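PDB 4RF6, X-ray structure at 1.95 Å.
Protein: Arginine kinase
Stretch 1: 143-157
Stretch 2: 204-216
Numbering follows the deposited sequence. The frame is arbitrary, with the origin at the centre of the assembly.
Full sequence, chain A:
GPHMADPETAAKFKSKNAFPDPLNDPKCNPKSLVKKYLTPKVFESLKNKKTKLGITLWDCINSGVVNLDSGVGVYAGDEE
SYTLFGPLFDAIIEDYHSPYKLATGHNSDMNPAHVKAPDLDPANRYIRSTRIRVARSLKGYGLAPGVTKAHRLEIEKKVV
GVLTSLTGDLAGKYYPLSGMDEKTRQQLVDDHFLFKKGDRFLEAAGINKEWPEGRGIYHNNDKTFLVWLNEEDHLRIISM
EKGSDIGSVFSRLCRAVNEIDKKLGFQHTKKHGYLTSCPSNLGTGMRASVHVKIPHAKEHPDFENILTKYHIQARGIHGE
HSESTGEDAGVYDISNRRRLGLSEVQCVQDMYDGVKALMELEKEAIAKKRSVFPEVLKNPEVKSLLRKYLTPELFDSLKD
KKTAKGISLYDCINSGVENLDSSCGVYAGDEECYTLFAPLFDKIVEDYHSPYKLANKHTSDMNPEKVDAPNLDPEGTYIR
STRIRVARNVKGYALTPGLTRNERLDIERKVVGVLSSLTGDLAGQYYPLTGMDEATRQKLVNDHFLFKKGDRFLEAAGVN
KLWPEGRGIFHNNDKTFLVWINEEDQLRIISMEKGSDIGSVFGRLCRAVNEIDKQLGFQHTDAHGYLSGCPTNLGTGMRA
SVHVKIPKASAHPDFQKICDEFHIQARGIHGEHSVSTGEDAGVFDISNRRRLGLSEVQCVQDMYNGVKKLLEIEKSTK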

# COMPACT_ATOMS: atom_id res chain seq x y z
N LEU A 143 -11.50 -26.58 -21.66
CA LEU A 143 -11.00 -25.31 -21.17
C LEU A 143 -12.09 -24.26 -21.38
O LEU A 143 -13.15 -24.55 -21.93
CB LEU A 143 -9.69 -24.96 -21.87
CG LEU A 143 -8.65 -26.06 -21.64
CD1 LEU A 143 -7.49 -26.00 -22.63
CD2 LEU A 143 -8.13 -26.00 -20.20
N ALA A 144 -11.84 -23.03 -20.92
CA ALA A 144 -12.84 -21.97 -21.01
C ALA A 144 -13.48 -21.72 -22.40
O ALA A 144 -14.67 -21.40 -22.47
CB ALA A 144 -12.29 -20.67 -20.44
N PRO A 145 -12.70 -21.83 -23.49
CA PRO A 145 -13.36 -21.59 -24.78
C PRO A 145 -14.29 -22.73 -25.21
O PRO A 145 -15.10 -22.51 -26.11
CB PRO A 145 -12.19 -21.50 -25.77
CG PRO A 145 -10.97 -21.23 -24.93
CD PRO A 145 -11.23 -21.93 -23.64
N GLY A 146 -14.17 -23.91 -24.61
CA GLY A 146 -14.96 -25.05 -25.04
C GLY A 146 -15.85 -25.69 -23.98
O GLY A 146 -16.67 -26.58 -24.28
N VAL A 147 -15.70 -25.25 -22.73
CA VAL A 147 -16.49 -25.79 -21.63
C VAL A 147 -18.00 -25.62 -21.88
O VAL A 147 -18.44 -24.59 -22.40
CB VAL A 147 -16.08 -25.15 -20.28
CG1 VAL A 147 -16.51 -23.68 -20.22
CG2 VAL A 147 -16.67 -25.92 -19.12
N THR A 148 -18.79 -26.64 -21.54
CA THR A 148 -20.24 -26.56 -21.70
C THR A 148 -20.88 -25.73 -20.58
O THR A 148 -20.28 -25.53 -19.53
CB THR A 148 -20.91 -27.94 -21.70
OG1 THR A 148 -20.78 -28.52 -20.40
CG2 THR A 148 -20.25 -28.84 -22.74
N LYS A 149 -22.09 -25.26 -20.83
CA LYS A 149 -22.86 -24.45 -19.89
C LYS A 149 -23.01 -25.15 -18.54
O LYS A 149 -22.81 -24.55 -17.49
CB LYS A 149 -24.23 -24.16 -20.52
CG LYS A 149 -25.22 -23.38 -19.67
CD LYS A 149 -26.39 -22.95 -20.56
CE LYS A 149 -27.57 -22.42 -19.78
NZ LYS A 149 -27.26 -21.19 -19.00
N ALA A 150 -23.36 -26.44 -18.59
CA ALA A 150 -23.55 -27.25 -17.38
C ALA A 150 -22.26 -27.45 -16.60
O ALA A 150 -22.24 -27.44 -15.37
CB ALA A 150 -24.15 -28.59 -17.76
N HIS A 151 -21.17 -27.66 -17.33
CA HIS A 151 -19.90 -27.94 -16.68
C HIS A 151 -19.28 -26.70 -16.04
O HIS A 151 -18.60 -26.80 -15.01
CB HIS A 151 -18.93 -28.61 -17.67
CG HIS A 151 -19.24 -30.05 -17.92
ND1 HIS A 151 -18.58 -30.80 -18.88
CD2 HIS A 151 -20.12 -30.89 -17.33
CE1 HIS A 151 -19.06 -32.03 -18.86
NE2 HIS A 151 -19.99 -32.12 -17.93
N ARG A 152 -19.51 -25.53 -16.63
CA ARG A 152 -19.05 -24.28 -16.03
C ARG A 152 -19.70 -24.11 -14.66
O ARG A 152 -19.07 -23.66 -13.70
CB ARG A 152 -19.41 -23.09 -16.94
CG ARG A 152 -18.85 -21.75 -16.46
CD ARG A 152 -19.33 -20.58 -17.33
NE ARG A 152 -18.66 -20.56 -18.63
CZ ARG A 152 -19.23 -20.92 -19.78
NH1 ARG A 152 -20.49 -21.33 -19.82
NH2 ARG A 152 -18.52 -20.87 -20.91
N LEU A 153 -20.97 -24.50 -14.57
CA LEU A 153 -21.72 -24.40 -13.32
C LEU A 153 -21.21 -25.41 -12.29
O LEU A 153 -21.11 -25.11 -11.09
CB LEU A 153 -23.21 -24.60 -13.59
CG LEU A 153 -23.83 -23.45 -14.36
CD1 LEU A 153 -25.20 -23.81 -14.90
CD2 LEU A 153 -23.93 -22.24 -13.44
N GLU A 154 -20.88 -26.61 -12.76
CA GLU A 154 -20.34 -27.65 -11.90
C GLU A 154 -18.96 -27.25 -11.38
O GLU A 154 -18.60 -27.54 -10.23
CB GLU A 154 -20.25 -28.97 -12.67
CG GLU A 154 -19.80 -30.16 -11.85
CD GLU A 154 -20.01 -31.47 -12.58
OE1 GLU A 154 -21.17 -31.78 -12.91
OE2 GLU A 154 -19.01 -32.17 -12.84
N ILE A 155 -18.19 -26.57 -12.23
CA ILE A 155 -16.87 -26.07 -11.84
C ILE A 155 -16.99 -25.01 -10.75
O ILE A 155 -16.31 -25.09 -9.73
CB ILE A 155 -16.11 -25.49 -13.05
CG1 ILE A 155 -15.60 -26.60 -13.96
CG2 ILE A 155 -14.94 -24.63 -12.59
CD1 ILE A 155 -15.22 -26.12 -15.36
N GLU A 156 -17.86 -24.02 -10.97
CA GLU A 156 -18.09 -22.97 -9.98
C GLU A 156 -18.45 -23.60 -8.64
O GLU A 156 -17.90 -23.24 -7.59
CB GLU A 156 -19.21 -22.03 -10.41
CG GLU A 156 -19.60 -21.00 -9.34
CD GLU A 156 -20.87 -20.23 -9.67
OE1 GLU A 156 -21.03 -19.09 -9.17
OE2 GLU A 156 -21.72 -20.77 -10.41
N LYS A 157 -19.37 -24.56 -8.68
CA LYS A 157 -19.87 -25.21 -7.48
C LYS A 157 -18.78 -25.97 -6.73
O LYS A 157 -18.68 -25.89 -5.50
CB LYS A 157 -21.02 -26.16 -7.84
CG LYS A 157 -21.20 -27.29 -6.84
CD LYS A 157 -22.53 -27.99 -7.03
CE LYS A 157 -22.72 -29.13 -6.03
NZ LYS A 157 -24.13 -29.61 -6.00
N ALA A 204 -14.18 -13.26 -29.22
CA ALA A 204 -13.94 -14.02 -30.45
C ALA A 204 -13.44 -15.44 -30.18
O ALA A 204 -13.53 -16.31 -31.05
CB ALA A 204 -12.98 -13.27 -31.36
N ALA A 205 -12.89 -15.66 -28.99
CA ALA A 205 -12.37 -16.96 -28.60
C ALA A 205 -13.49 -17.92 -28.18
O ALA A 205 -13.27 -19.13 -28.05
CB ALA A 205 -11.36 -16.81 -27.48
N GLY A 206 -14.68 -17.36 -27.95
CA GLY A 206 -15.82 -18.14 -27.51
C GLY A 206 -15.90 -18.21 -25.99
O GLY A 206 -16.72 -18.94 -25.43
N ILE A 207 -15.05 -17.44 -25.33
CA ILE A 207 -14.90 -17.50 -23.87
C ILE A 207 -16.06 -16.82 -23.13
O ILE A 207 -16.40 -17.20 -22.00
CB ILE A 207 -13.51 -16.96 -23.45
CG1 ILE A 207 -12.42 -17.97 -23.84
CG2 ILE A 207 -13.43 -16.66 -21.95
CD1 ILE A 207 -10.99 -17.47 -23.67
N ASN A 208 -16.69 -15.85 -23.78
CA ASN A 208 -17.79 -15.10 -23.18
C ASN A 208 -19.13 -15.81 -23.13
O ASN A 208 -20.10 -15.25 -22.62
CB ASN A 208 -17.97 -13.75 -23.90
CG ASN A 208 -17.07 -12.67 -23.34
OD1 ASN A 208 -16.59 -12.77 -22.21
ND2 ASN A 208 -16.84 -11.62 -24.12
N LYS A 209 -19.21 -17.03 -23.67
CA LYS A 209 -20.49 -17.75 -23.74
C LYS A 209 -21.19 -17.83 -22.38
O LYS A 209 -20.55 -18.03 -21.34
CB LYS A 209 -20.31 -19.16 -24.33
CG LYS A 209 -19.97 -19.17 -25.83
CD LYS A 209 -20.21 -20.55 -26.46
CE LYS A 209 -19.24 -21.60 -25.94
NZ LYS A 209 -17.80 -21.30 -26.24
N GLU A 210 -22.51 -17.65 -22.41
CA GLU A 210 -23.38 -17.65 -21.23
C GLU A 210 -23.07 -16.58 -20.17
O GLU A 210 -23.48 -16.74 -19.02
CB GLU A 210 -23.41 -19.03 -20.55
CG GLU A 210 -23.39 -20.24 -21.49
CD GLU A 210 -24.57 -20.30 -22.46
OE1 GLU A 210 -24.47 -21.07 -23.43
OE2 GLU A 210 -25.58 -19.60 -22.24
N TRP A 211 -22.36 -15.51 -20.54
CA TRP A 211 -22.01 -14.47 -19.57
C TRP A 211 -23.24 -13.94 -18.82
O TRP A 211 -24.27 -13.68 -19.44
CB TRP A 211 -21.29 -13.30 -20.25
CG TRP A 211 -20.85 -12.26 -19.26
CD1 TRP A 211 -21.55 -11.15 -18.86
CD2 TRP A 211 -19.63 -12.26 -18.52
NE1 TRP A 211 -20.83 -10.46 -17.92
CE2 TRP A 211 -19.64 -11.12 -17.69
CE3 TRP A 211 -18.52 -13.11 -18.48
CZ2 TRP A 211 -18.59 -10.81 -16.83
CZ3 TRP A 211 -17.47 -12.79 -17.63
CH2 TRP A 211 -17.51 -11.65 -16.82
N PRO A 212 -23.14 -13.78 -17.49
CA PRO A 212 -22.00 -14.00 -16.59
C PRO A 212 -22.17 -15.25 -15.74
O PRO A 212 -21.61 -15.34 -14.65
CB PRO A 212 -22.09 -12.79 -15.66
CG PRO A 212 -23.59 -12.62 -15.48
CD PRO A 212 -24.24 -13.08 -16.79
N GLU A 213 -22.96 -16.20 -16.23
CA GLU A 213 -23.24 -17.44 -15.51
C GLU A 213 -21.96 -18.18 -15.12
O GLU A 213 -21.06 -18.36 -15.94
CB GLU A 213 -24.11 -18.34 -16.37
CG GLU A 213 -24.47 -19.67 -15.74
CD GLU A 213 -25.53 -20.42 -16.53
OE1 GLU A 213 -25.16 -21.08 -17.52
OE2 GLU A 213 -26.72 -20.35 -16.15
N GLY A 214 -21.88 -18.62 -13.86
CA GLY A 214 -20.76 -19.45 -13.42
C GLY A 214 -19.48 -18.69 -13.14
O GLY A 214 -18.48 -19.28 -12.74
N ARG A 215 -19.50 -17.38 -13.37
CA ARG A 215 -18.35 -16.53 -13.05
C ARG A 215 -18.48 -16.01 -11.63
O ARG A 215 -19.59 -15.75 -11.14
CB ARG A 215 -18.24 -15.34 -14.01
CG ARG A 215 -17.61 -15.67 -15.36
CD ARG A 215 -18.58 -16.42 -16.26
NE ARG A 215 -18.08 -16.56 -17.62
CZ ARG A 215 -18.81 -17.01 -18.64
NH1 ARG A 215 -18.27 -17.12 -19.85
NH2 ARG A 215 -20.08 -17.36 -18.45
N GLY A 216 -17.34 -15.85 -10.95
CA GLY A 216 -17.37 -15.41 -9.57
C GLY A 216 -16.04 -14.91 -9.07
O GLY A 216 -15.00 -15.10 -9.71
O HOH W 1 -15.93 -19.69 -21.10
O HOH W 2 -17.15 -22.29 -23.60
O HOH W 3 -22.55 -21.81 -17.62
O HOH W 4 -27.11 -18.70 -20.17
O HOH W 5 -23.34 -18.66 -11.49

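This is a mainly polar contact, in which a helix start and the loop before it meet a chain of turns through charged side chains, backbone carbonyls and bridging waters, with a small apolar patch at one end.

The apolar patch involves Ala 144, Pro 145 and Ile 207. Pro 145 CG lies 3.7 Å from Ile 207 CG1, and Ala 144 CB lies 4.3 Å from the same Ile 207 CG1. Beside it, Lys 209 ties the two backbones together. Its NZ donates to Pro 145 O across the contact at 3.0 Å and to Gly 206 O within its own stretch at 2.7 Å. Water 2 accepts from Lys 209 NZ at 2.9 Å and donates to Ala 144 O, also at 2.9 Å. Gly 206 has positive phi, which suits a glycine at the end of a helix. A CB there would be crowded by Lys 209 NZ.

Arg 152 is central to the contact. Its guanidinium lies flat on that of Arg 215, with centres 4.1 Å apart and planes at 4°. The two groups carry like charge, and carbonyls and water surround them. Arg 215 NH1 donates to Lys 209 O at 2.9 Å. Arg 215 NH2 donates to Lys 209 O at 3.0 Å and to Glu 213 O at 2.9 Å. Arg 152 makes no direct hydrogen bond to the other stretch and works through water instead. Its NH2 donates to water 1 at 2.9 Å, and that water donates to Ile 207 O at 2.7 Å. Its NH1 donates to water 3 at 3.1 Å, and that water donates to Glu 213 OE1 at 2.7 Å.

Lys 149 adds the direct ionic link. Its NZ donates to Glu 213 OE1 at 2.6 Å, a short salt bridge. A second salt bridge, from Lys 149 NZ to Glu 210 OE2, is long at 4.0 Å. Water 4 spans that gap, accepting from Lys 149 NZ at 2.8 Å and donating to Glu 210 OE2 at 2.7 Å.

Further along the helix, the backbones come close, with Leu 153 CA 5.0 Å from Gly 214 CA. Leu 153 CD2 packs on the aliphatic part of Glu 213, 3.5 Å from its CG. Gly 214 has positive phi, and an ideal CB there would clash with Arg 152 CG. Water 5 links Glu 156 to Gly 214, donating to Glu 156 OE2 at 2.9 Å and accepting from Gly 214 N at 2.8 Å.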